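Local coordinates for BH1974 protein (PDB 3ON5) that probably serves in handling the molybdenum cofactor during maturation of xanthine dehydrogenase-type enzymes, as other members of the XdhC/CoxI family do, at residues K141-V146 against Y158-D163; T193-P198 against S348-Y353; R127-R132 against V166-W171. All coordinates share one frame; numbering follows the deposited sequence.

Contact 1 (K141-V146 against Y158-D163); sequences KSVFHV and YAFILD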
loop_
_atom_site.group_PDB
_atom_site.type_symbol
_atom_site.label_atom_id
_atom_site.label_comp_id
_atom_site.label_asym_id
_atom_site.label_seq_id
_atom_site.Cartn_x
_atom_site.Cartn_y
_atom_site.Cartn_z
ATOM N N LYS A 141 -21.153 -32.306 -5.318
ATOM C CA LYS A 141 -22.491 -32.421 -4.724
ATOM C C LYS A 141 -22.949 -31.060 -4.115
ATOM O O LYS A 141 -22.201 -30.450 -3.368
ATOM C CB LYS A 141 -22.491 -33.535 -3.646
ATOM C CG LYS A 141 -23.799 -33.748 -2.856
ATOM C CD LYS A 141 -24.904 -34.500 -3.621
ATOM C CE LYS A 141 -26.272 -34.411 -2.968
ATOM N NZ LYS A 141 -26.901 -33.067 -3.140
ATOM N N SER A 142 -24.165 -30.587 -4.465
ATOM C CA SER A 142 -24.785 -29.373 -3.911
ATOM C C SER A 142 -25.281 -29.643 -2.470
ATOM O O SER A 142 -25.535 -30.806 -2.110
ATOM C CB SER A 142 -25.943 -28.893 -4.792
ATOM O OG SER A 142 -25.557 -28.563 -6.116
ATOM N N VAL A 143 -25.416 -28.585 -1.646
ATOM C CA VAL A 143 -25.851 -28.713 -0.249
ATOM C C VAL A 143 -27.005 -27.729 0.019
ATOM O O VAL A 143 -26.874 -26.542 -0.259
ATOM C CB VAL A 143 -24.664 -28.485 0.740
ATOM C CG1 VAL A 143 -25.116 -28.583 2.200
ATOM C CG2 VAL A 143 -23.507 -29.444 0.468
ATOM N N PHE A 144 -28.115 -28.218 0.569
ATOM C CA PHE A 144 -29.255 -27.362 0.879
ATOM C C PHE A 144 -29.166 -26.906 2.322
ATOM O O PHE A 144 -29.264 -27.712 3.246
ATOM C CB PHE A 144 -30.593 -28.077 0.609
ATOM C CG PHE A 144 -31.786 -27.152 0.637
ATOM C CD1 PHE A 144 -32.419 -26.838 1.835
ATOM C CD2 PHE A 144 -32.291 -26.609 -0.533
ATOM C CE1 PHE A 144 -33.519 -25.974 1.859
ATOM C CE2 PHE A 144 -33.400 -25.756 -0.508
ATOM C CZ PHE A 144 -34.010 -25.449 0.686
ATOM N N HIS A 145 -29.011 -25.611 2.516
ATOM C CA HIS A 145 -28.889 -25.039 3.847
ATOM C C HIS A 145 -30.186 -24.385 4.277
ATOM O O HIS A 145 -30.844 -23.734 3.472
ATOM C CB HIS A 145 -27.743 -24.022 3.867
ATOM C CG HIS A 145 -27.518 -23.366 5.195
ATOM N ND1 HIS A 145 -27.361 -24.108 6.349
ATOM C CD2 HIS A 145 -27.339 -22.058 5.492
ATOM C CE1 HIS A 145 -27.131 -23.233 7.310
ATOM N NE2 HIS A 145 -27.107 -21.990 6.840
ATOM N N VAL A 146 -30.541 -24.550 5.558
ATOM C CA VAL A 146 -31.736 -23.963 6.149
ATOM C C VAL A 146 -31.403 -23.465 7.564
ATOM O O VAL A 146 -30.714 -24.150 8.319
ATOM C CB VAL A 146 -32.948 -24.946 6.148
ATOM C CG1 VAL A 146 -32.659 -26.250 6.905
ATOM C CG2 VAL A 146 -34.225 -24.277 6.671
ATOM N N TYR A 158 -30.007 -24.940 12.591
ATOM C CA TYR A 158 -29.535 -24.849 11.222
ATOM C C TYR A 158 -29.085 -26.228 10.777
ATOM O O TYR A 158 -28.595 -27.014 11.593
ATOM C CB TYR A 158 -28.437 -23.788 11.037
ATOM C CG TYR A 158 -27.112 -24.029 11.730
ATOM C CD1 TYR A 158 -26.131 -24.828 11.144
ATOM C CD2 TYR A 158 -26.768 -23.319 12.879
ATOM C CE1 TYR A 158 -24.877 -24.981 11.725
ATOM C CE2 TYR A 158 -25.509 -23.452 13.462
ATOM C CZ TYR A 158 -24.563 -24.272 12.872
ATOM O OH TYR A 158 -23.317 -24.406 13.420
ATOM N N ALA A 159 -29.290 -26.529 9.489
ATOM C CA ALA A 159 -28.951 -27.814 8.899
ATOM C C ALA A 159 -28.415 -27.653 7.476
ATOM O O ALA A 159 -28.706 -26.667 6.782
ATOM C CB ALA A 159 -30.180 -28.719 8.893
ATOM N N PHE A 160 -27.638 -28.650 7.053
ATOM C CA PHE A 160 -27.066 -28.788 5.721
ATOM C C PHE A 160 -27.557 -30.112 5.173
ATOM O O PHE A 160 -27.126 -31.161 5.648
ATOM C CB PHE A 160 -25.538 -28.680 5.766
ATOM C CG PHE A 160 -25.030 -27.385 6.346
ATOM C CD1 PHE A 160 -24.846 -26.263 5.537
ATOM C CD2 PHE A 160 -24.714 -27.286 7.700
ATOM C CE1 PHE A 160 -24.346 -25.073 6.071
ATOM C CE2 PHE A 160 -24.248 -26.084 8.240
ATOM C CZ PHE A 160 -24.069 -24.986 7.424
ATOM N N ILE A 161 -28.528 -30.060 4.246
ATOM C CA ILE A 161 -29.206 -31.219 3.660
ATOM C C ILE A 161 -28.529 -31.668 2.340
ATOM O O ILE A 161 -28.227 -30.843 1.473
ATOM C CB ILE A 161 -30.704 -30.836 3.418
ATOM C CG1 ILE A 161 -31.372 -30.305 4.723
ATOM C CG2 ILE A 161 -31.503 -31.998 2.788
ATOM C CD1 ILE A 161 -32.583 -29.420 4.533
ATOM N N LEU A 162 -28.331 -32.987 2.195
ATOM C CA LEU A 162 -27.772 -33.630 0.994
ATOM C C LEU A 162 -28.869 -34.455 0.288
ATOM O O LEU A 162 -28.919 -34.505 -0.941
ATOM C CB LEU A 162 -26.563 -34.508 1.354
ATOM C CG LEU A 162 -25.317 -33.782 1.856
ATOM C CD1 LEU A 162 -24.475 -34.695 2.715
ATOM C CD2 LEU A 162 -24.519 -33.165 0.703
ATOM N N ASP A 163 -29.772 -35.056 1.081
ATOM C CA ASP A 163 -30.937 -35.815 0.635
ATOM C C ASP A 163 -32.005 -35.767 1.751
ATOM O O ASP A 163 -31.692 -35.321 2.862
ATOM C CB ASP A 163 -30.548 -37.257 0.255
ATOM C CG ASP A 163 -31.527 -37.953 -0.680
ATOM O OD1 ASP A 163 -32.744 -37.632 -0.628
ATOM O OD2 ASP A 163 -31.082 -38.825 -1.460
#
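F144 and I161 face each other as a hydrogen-bonded antiparallel pair of a beta hairpin: F144 N donates to I161 O at 2.8 Å, and I161 N donates back to F144 O. V146 and A159 repeat this pattern, with H145 and F160 as the non-hydrogen-bonded pair between them.

That middle pair carries the aromatic contact. The two rings run alongside each other in an offset stack, centroids 4.3 Å apart and planes at 12°, with H145 ND1 over the rim of F160. With CG anti to the backbone N (chi1 -180°) the H145 ring reaches over toward F160, and its turn about chi2 points ND1 at A159 O, 2.9 Å away. H145 ND1 approaches from above the carbonyl plane of A159, while V146 N supplies that oxygen's second bond. Histidine suits the place because it offers both a flat face and an N-H. A leucine in its place would probably leave F160 without its stacked partner and A159 O with V146 N as its one remaining strong donor from the hairpin.

Apolar packing fills in around these bonds. V143 CG1 sits at the F160 edge, 3.6 Å from F160 CB. On the other face of the sheet F144 CD1 lies 3.7 Å from I161 CD1, and both residues also touch I180 of helix 176-181.

Where K141 precedes one strand and L162 follows the other, K141 CG rests on L162 CD2, and bends at chi2 and chi4 curl the chain to bring K141 NZ 2.8 Å from S142 O, with a weak bond to L162 O.

H145 NE2 is hydrogen-bonded to K147 NZ, so both ring nitrogens are engaged, consistent with a neutral imidazole.

Contact 2 (T193-P198 against S348-Y353); sequences THIYSP and SSPFSY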
loop_
_atom_site.group_PDB
_atom_site.type_symbol
_atom_site.label_atom_id
_atom_site.label_comp_id
_atom_site.label_asym_id
_atom_site.label_seq_id
_atom_site.Cartn_x
_atom_site.Cartn_y
_atom_site.Cartn_z
ATOM N N THR A 193 -33.398 -20.106 3.625
ATOM C CA THR A 193 -32.824 -21.212 2.866
ATOM C C THR A 193 -31.864 -20.673 1.831
ATOM O O THR A 193 -32.047 -19.571 1.310
ATOM C CB THR A 193 -33.909 -22.083 2.206
ATOM O OG1 THR A 193 -34.692 -21.278 1.323
ATOM C CG2 THR A 193 -34.793 -22.800 3.221
ATOM N N HIS A 194 -30.840 -21.466 1.530
ATOM C CA HIS A 194 -29.804 -21.160 0.565
ATOM C C HIS A 194 -29.178 -22.439 0.062
ATOM O O HIS A 194 -28.866 -23.321 0.857
ATOM C CB HIS A 194 -28.746 -20.249 1.201
ATOM C CG HIS A 194 -27.643 -19.887 0.266
ATOM N ND1 HIS A 194 -27.724 -18.767 -0.546
ATOM C CD2 HIS A 194 -26.478 -20.525 0.025
ATOM C CE1 HIS A 194 -26.604 -18.756 -1.247
ATOM N NE2 HIS A 194 -25.821 -19.792 -0.934
ATOM N N ILE A 195 -28.954 -22.529 -1.246
ATOM C CA ILE A 195 -28.336 -23.708 -1.834
ATOM C C ILE A 195 -26.905 -23.405 -2.150
ATOM O O ILE A 195 -26.597 -22.465 -2.890
ATOM C CB ILE A 195 -29.083 -24.230 -3.088
ATOM C CG1 ILE A 195 -30.581 -24.469 -2.775
ATOM C CG2 ILE A 195 -28.398 -25.499 -3.646
ATOM C CD1 ILE A 195 -31.434 -24.852 -3.915
ATOM N N TYR A 196 -26.028 -24.226 -1.590
ATOM C CA TYR A 196 -24.610 -24.155 -1.853
ATOM C C TYR A 196 -24.339 -25.040 -3.017
ATOM O O TYR A 196 -24.537 -26.245 -2.891
ATOM C CB TYR A 196 -23.801 -24.553 -0.617
ATOM C CG TYR A 196 -23.844 -23.547 0.508
ATOM C CD1 TYR A 196 -22.956 -22.465 0.544
ATOM C CD2 TYR A 196 -24.710 -23.715 1.585
ATOM C CE1 TYR A 196 -22.948 -21.565 1.612
ATOM C CE2 TYR A 196 -24.717 -22.817 2.656
ATOM C CZ TYR A 196 -23.839 -21.741 2.663
ATOM O OH TYR A 196 -23.846 -20.886 3.737
ATOM N N SER A 197 -24.024 -24.476 -4.193
ATOM C CA SER A 197 -23.759 -25.378 -5.331
ATOM C C SER A 197 -22.322 -25.276 -5.823
ATOM O O SER A 197 -21.671 -24.255 -5.588
ATOM C CB SER A 197 -24.702 -25.101 -6.496
ATOM O OG SER A 197 -25.963 -25.727 -6.315
ATOM N N PRO A 198 -21.779 -26.302 -6.522
ATOM C CA PRO A 198 -20.411 -26.155 -7.058
ATOM C C PRO A 198 -20.399 -25.193 -8.259
ATOM O O PRO A 198 -21.452 -24.789 -8.771
ATOM C CB PRO A 198 -20.020 -27.589 -7.455
ATOM C CG PRO A 198 -21.156 -28.480 -7.002
ATOM C CD PRO A 198 -22.360 -27.601 -6.913
ATOM N N SER A 348 -35.083 -24.432 -11.265
ATOM C CA SER A 348 -34.221 -25.455 -11.867
ATOM C C SER A 348 -33.105 -25.852 -10.856
ATOM O O SER A 348 -31.988 -26.209 -11.253
ATOM C CB SER A 348 -33.639 -24.948 -13.187
ATOM N N SER A 349 -33.436 -25.793 -9.537
ATOM C CA SER A 349 -32.534 -26.133 -8.430
ATOM C C SER A 349 -32.324 -27.660 -8.350
ATOM O O SER A 349 -33.214 -28.407 -8.780
ATOM C CB SER A 349 -33.072 -25.598 -7.101
ATOM O OG SER A 349 -34.173 -26.329 -6.587
ATOM N N PRO A 350 -31.176 -28.158 -7.812
ATOM C CA PRO A 350 -30.996 -29.623 -7.727
ATOM C C PRO A 350 -31.827 -30.250 -6.601
ATOM O O PRO A 350 -31.915 -31.468 -6.544
ATOM C CB PRO A 350 -29.494 -29.806 -7.461
ATOM C CG PRO A 350 -28.912 -28.424 -7.329
ATOM C CD PRO A 350 -30.020 -27.434 -7.238
ATOM N N PHE A 351 -32.432 -29.426 -5.719
ATOM C CA PHE A 351 -33.255 -29.866 -4.589
ATOM C C PHE A 351 -34.746 -29.566 -4.857
ATOM O O PHE A 351 -35.545 -29.451 -3.924
ATOM C CB PHE A 351 -32.783 -29.195 -3.281
ATOM C CG PHE A 351 -31.377 -29.570 -2.875
ATOM C CD1 PHE A 351 -31.133 -30.729 -2.147
ATOM C CD2 PHE A 351 -30.298 -28.776 -3.233
ATOM C CE1 PHE A 351 -29.834 -31.087 -1.792
ATOM C CE2 PHE A 351 -28.999 -29.137 -2.875
ATOM C CZ PHE A 351 -28.777 -30.289 -2.156
ATOM N N SER A 352 -35.115 -29.469 -6.143
ATOM C CA SER A 352 -36.487 -29.225 -6.589
ATOM C C SER A 352 -37.325 -30.466 -6.386
ATOM O O SER A 352 -38.494 -30.362 -5.999
ATOM C CB SER A 352 -36.501 -28.809 -8.058
ATOM O OG SER A 352 -35.832 -29.771 -8.862
ATOM N N TYR A 353 -36.693 -31.652 -6.609
ATOM C CA TYR A 353 -37.269 -33.007 -6.501
ATOM C C TYR A 353 -37.829 -33.274 -5.091
ATOM O O TYR A 353 -38.693 -34.131 -4.913
ATOM C CB TYR A 353 -36.198 -34.069 -6.849
ATOM C CG TYR A 353 -35.167 -34.332 -5.767
ATOM C CD1 TYR A 353 -34.109 -33.452 -5.554
ATOM C CD2 TYR A 353 -35.216 -35.488 -4.995
ATOM C CE1 TYR A 353 -33.152 -33.696 -4.568
ATOM C CE2 TYR A 353 -34.263 -35.745 -4.011
ATOM C CZ TYR A 353 -33.231 -34.845 -3.801
ATOM O OH TYR A 353 -32.293 -35.096 -2.832
#
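I195 meets the loop 348-353 with both of its branches. Its CG2 comes to the edge of the F351 ring, 3.8 Å from F351 CE2, and its CD1 rests 3.7 Å from S349 CB. The split follows from the first torsion (chi1 -54°), which sets CG2 anti to the backbone N and sends CG1 beside it, so that the two arms part toward different residues. The two side chains run antiparallel as they pass, I195 reaching out from the strand and F351 coming back from the loop. A looser touch joins S197 OG to P350 CG at 4.1 Å. No hydrogen bond crosses between the segments: a beta-branched aliphatic residue suits a place where shape alone must fit.

The loop's shape comes from a type I turn running from S349 to S352. P350 occupies its second position, where the ring's fixed phi (-75°) matches the turn, and S352 OG reinforces it by donating to S349 O at 3.0 Å, beside a weak backbone bond from S352 N. F351 is further placed by its packing on K141 and S142. On the strand side, S197 OG is hydrogen-bonded to S142 OG, Y196 pairs through its backbone with V143, and I195 leans on F144. The H194 and Y196 side chains leave the contact, H194 CD2 lying over the centre of the Y196 ring, and reach toward helix 22-30.

This is plain packing of a C-terminal tail on a sheet margin. Strand 191-196 is the outermost strand, within this chain, of an antiparallel four-stranded sheet in the central domain, and the tail returns to it after the Rossmann-type domain.

Contact 3 (R127-R132 against V166-W171); sequences RQHLKR and VYFGEW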
loop_
_atom_site.group_PDB
_atom_site.type_symbol
_atom_site.label_atom_id
_atom_site.label_comp_id
_atom_site.label_asym_id
_atom_site.label_seq_id
_atom_site.Cartn_x
_atom_site.Cartn_y
_atom_site.Cartn_z
ATOM N N ARG A 127 -17.606 -23.700 11.859
ATOM C CA ARG A 127 -16.356 -23.802 11.093
ATOM C C ARG A 127 -16.233 -25.211 10.509
ATOM O O ARG A 127 -15.976 -25.380 9.313
ATOM C CB ARG A 127 -15.145 -23.462 11.981
ATOM C CG ARG A 127 -13.817 -23.493 11.253
ATOM C CD ARG A 127 -12.653 -23.707 12.194
ATOM N NE ARG A 127 -11.485 -24.282 11.505
ATOM C CZ ARG A 127 -11.285 -25.586 11.278
ATOM N NH1 ARG A 127 -12.193 -26.485 11.658
ATOM N NH2 ARG A 127 -10.190 -25.996 10.652
ATOM N N GLN A 128 -16.479 -26.218 11.358
ATOM C CA GLN A 128 -16.420 -27.635 11.021
ATOM C C GLN A 128 -17.499 -27.985 9.976
ATOM O O GLN A 128 -17.180 -28.636 8.989
ATOM C CB GLN A 128 -16.596 -28.455 12.302
ATOM C CG GLN A 128 -16.330 -29.959 12.175
ATOM C CD GLN A 128 -16.522 -30.688 13.498
ATOM O OE1 GLN A 128 -17.455 -30.415 14.298
ATOM N NE2 GLN A 128 -15.656 -31.666 13.723
ATOM N N HIS A 129 -18.751 -27.510 10.168
ATOM C CA HIS A 129 -19.863 -27.781 9.254
ATOM C C HIS A 129 -19.627 -27.167 7.874
ATOM O O HIS A 129 -19.867 -27.837 6.872
ATOM C CB HIS A 129 -21.191 -27.277 9.812
ATOM C CG HIS A 129 -21.597 -27.926 11.098
ATOM N ND1 HIS A 129 -21.624 -29.310 11.238
ATOM C CD2 HIS A 129 -22.078 -27.364 12.233
ATOM C CE1 HIS A 129 -22.052 -29.538 12.468
ATOM N NE2 HIS A 129 -22.349 -28.401 13.103
ATOM N N LEU A 130 -19.141 -25.920 7.816
ATOM C CA LEU A 130 -18.859 -25.230 6.557
ATOM C C LEU A 130 -17.671 -25.895 5.818
ATOM O O LEU A 130 -17.669 -25.936 4.586
ATOM C CB LEU A 130 -18.589 -23.747 6.808
ATOM C CG LEU A 130 -19.777 -22.938 7.347
ATOM C CD1 LEU A 130 -19.353 -21.559 7.760
ATOM C CD2 LEU A 130 -20.947 -22.899 6.361
ATOM N N LYS A 131 -16.697 -26.468 6.561
ATOM C CA LYS A 131 -15.570 -27.192 5.965
ATOM C C LYS A 131 -16.116 -28.450 5.274
ATOM O O LYS A 131 -15.642 -28.787 4.197
ATOM C CB LYS A 131 -14.502 -27.524 7.028
ATOM C CG LYS A 131 -13.201 -28.152 6.511
ATOM C CD LYS A 131 -13.218 -29.689 6.557
ATOM C CE LYS A 131 -11.919 -30.365 6.164
ATOM N NZ LYS A 131 -11.555 -30.142 4.736
ATOM N N ARG A 132 -17.146 -29.100 5.865
ATOM C CA ARG A 132 -17.809 -30.286 5.326
ATOM C C ARG A 132 -18.616 -29.908 4.079
ATOM O O ARG A 132 -18.627 -30.678 3.122
ATOM C CB ARG A 132 -18.702 -30.952 6.385
ATOM C CG ARG A 132 -19.128 -32.369 6.015
ATOM C CD ARG A 132 -19.773 -33.096 7.172
ATOM N NE ARG A 132 -20.138 -34.474 6.825
ATOM C CZ ARG A 132 -20.719 -35.331 7.665
ATOM N NH1 ARG A 132 -21.009 -34.962 8.910
ATOM N NH2 ARG A 132 -21.018 -36.562 7.266
ATOM N N VAL A 166 -30.366 -37.601 4.662
ATOM C CA VAL A 166 -28.970 -37.262 4.959
ATOM C C VAL A 166 -28.794 -35.756 5.148
ATOM O O VAL A 166 -28.863 -34.996 4.176
ATOM C CB VAL A 166 -28.034 -37.771 3.844
ATOM C CG1 VAL A 166 -26.562 -37.570 4.223
ATOM C CG2 VAL A 166 -28.323 -39.229 3.506
ATOM N N TYR A 167 -28.503 -35.333 6.396
ATOM C CA TYR A 167 -28.299 -33.925 6.748
ATOM C C TYR A 167 -27.330 -33.795 7.915
ATOM O O TYR A 167 -27.173 -34.740 8.676
ATOM C CB TYR A 167 -29.635 -33.240 7.088
ATOM C CG TYR A 167 -30.247 -33.636 8.413
ATOM C CD1 TYR A 167 -31.073 -34.748 8.518
ATOM C CD2 TYR A 167 -30.064 -32.854 9.548
ATOM C CE1 TYR A 167 -31.666 -35.101 9.733
ATOM C CE2 TYR A 167 -30.644 -33.205 10.771
ATOM C CZ TYR A 167 -31.450 -34.326 10.858
ATOM O OH TYR A 167 -32.010 -34.665 12.070
ATOM N N PHE A 168 -26.664 -32.624 8.044
ATOM C CA PHE A 168 -25.726 -32.347 9.138
ATOM C C PHE A 168 -25.872 -30.896 9.625
ATOM O O PHE A 168 -26.588 -30.116 9.003
ATOM C CB PHE A 168 -24.282 -32.640 8.733
ATOM C CG PHE A 168 -23.693 -31.869 7.587
ATOM C CD1 PHE A 168 -23.796 -32.343 6.285
ATOM C CD2 PHE A 168 -22.921 -30.735 7.816
ATOM C CE1 PHE A 168 -23.182 -31.664 5.224
ATOM C CE2 PHE A 168 -22.329 -30.044 6.749
ATOM C CZ PHE A 168 -22.449 -30.525 5.463
ATOM N N GLY A 169 -25.249 -30.567 10.757
ATOM C CA GLY A 169 -25.328 -29.229 11.333
ATOM C C GLY A 169 -25.745 -29.198 12.791
ATOM O O GLY A 169 -25.360 -30.084 13.557
ATOM N N GLU A 170 -26.522 -28.173 13.190
ATOM C CA GLU A 170 -27.018 -28.009 14.560
ATOM C C GLU A 170 -28.555 -28.004 14.532
ATOM O O GLU A 170 -29.210 -27.010 14.863
ATOM C CB GLU A 170 -26.441 -26.740 15.233
ATOM C CG GLU A 170 -24.930 -26.759 15.403
ATOM C CD GLU A 170 -24.324 -27.864 16.240
ATOM O OE1 GLU A 170 -24.893 -28.187 17.308
ATOM O OE2 GLU A 170 -23.240 -28.360 15.857
ATOM N N TRP A 171 -29.118 -29.144 14.100
ATOM C CA TRP A 171 -30.557 -29.350 13.966
ATOM C C TRP A 171 -31.001 -30.414 14.954
ATOM O O TRP A 171 -30.650 -31.591 14.823
ATOM C CB TRP A 171 -30.916 -29.732 12.525
ATOM C CG TRP A 171 -32.378 -29.576 12.214
ATOM C CD1 TRP A 171 -33.356 -30.522 12.336
ATOM C CD2 TRP A 171 -33.028 -28.384 11.750
ATOM N NE1 TRP A 171 -34.570 -30.001 11.950
ATOM C CE2 TRP A 171 -34.401 -28.687 11.593
ATOM C CE3 TRP A 171 -32.577 -27.098 11.408
ATOM C CZ2 TRP A 171 -35.336 -27.734 11.151
ATOM C CZ3 TRP A 171 -33.503 -26.157 10.982
ATOM C CH2 TRP A 171 -34.863 -26.477 10.854
#
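H129 on helix 124-139 stands opposite G169, their CA atoms 6.0 Å apart, at the corner the chain turns just after the short strand 167-168. The glycine fits on two counts. Its CA lies over the centre of the H129 ring as a CH-pi contact, 3.5 Å from the centroid, and at its backbone angles (phi 128°) a CB would collide with the F168 carbonyl oxygen.

With one face of the imidazole lying on G169, its edge serves for bonding. H129 NE2 donates to E170 OE2 at 2.9 Å, nearly straight at 172° and within the ring plane, meeting the carboxylate on its anti side. E170 bends at chi2 to bring the oxygen there.

One turn along the helix, R132 crosses the F168 ring. Its extended chain puts CD over the ring centre, 3.9 Å from the centroid, and the guanidinium plane is tilted by 18° from that of the phenyl; R132 CZ makes an off-centre cation-pi contact at 4.9 Å. The F168 edge meets H129 O, while V133, Y136 and F160 touch it from the helix and the neighbouring strand.

Arginine suits this exposed position because its long aliphatic part can cover a phenyl while the charged end stays exposed. The carboxylate of E170 would tend to stabilise a protonated H129 and so may raise its affinity for a proton.

In the fold
From the N terminus, helix 124-139 supplies the first side of contact 3 and leads into strand 143-149, where contact 1 begins. Contact 1 closes first, at the return strand 155-161 of the hairpin, and lies nested inside the larger loop that contact 3 closes when 166-171 comes back to the helix. Contact 2 opens afterwards, in series, on strand 191-196; its loop spans the whole Rossmann-type domain before the tail returns. All three reach one antiparallel sheet: contact 1 joins its two middle strands, contact 3 ties one outer strand to the helix, and contact 2 brings the C-terminal tail to the other.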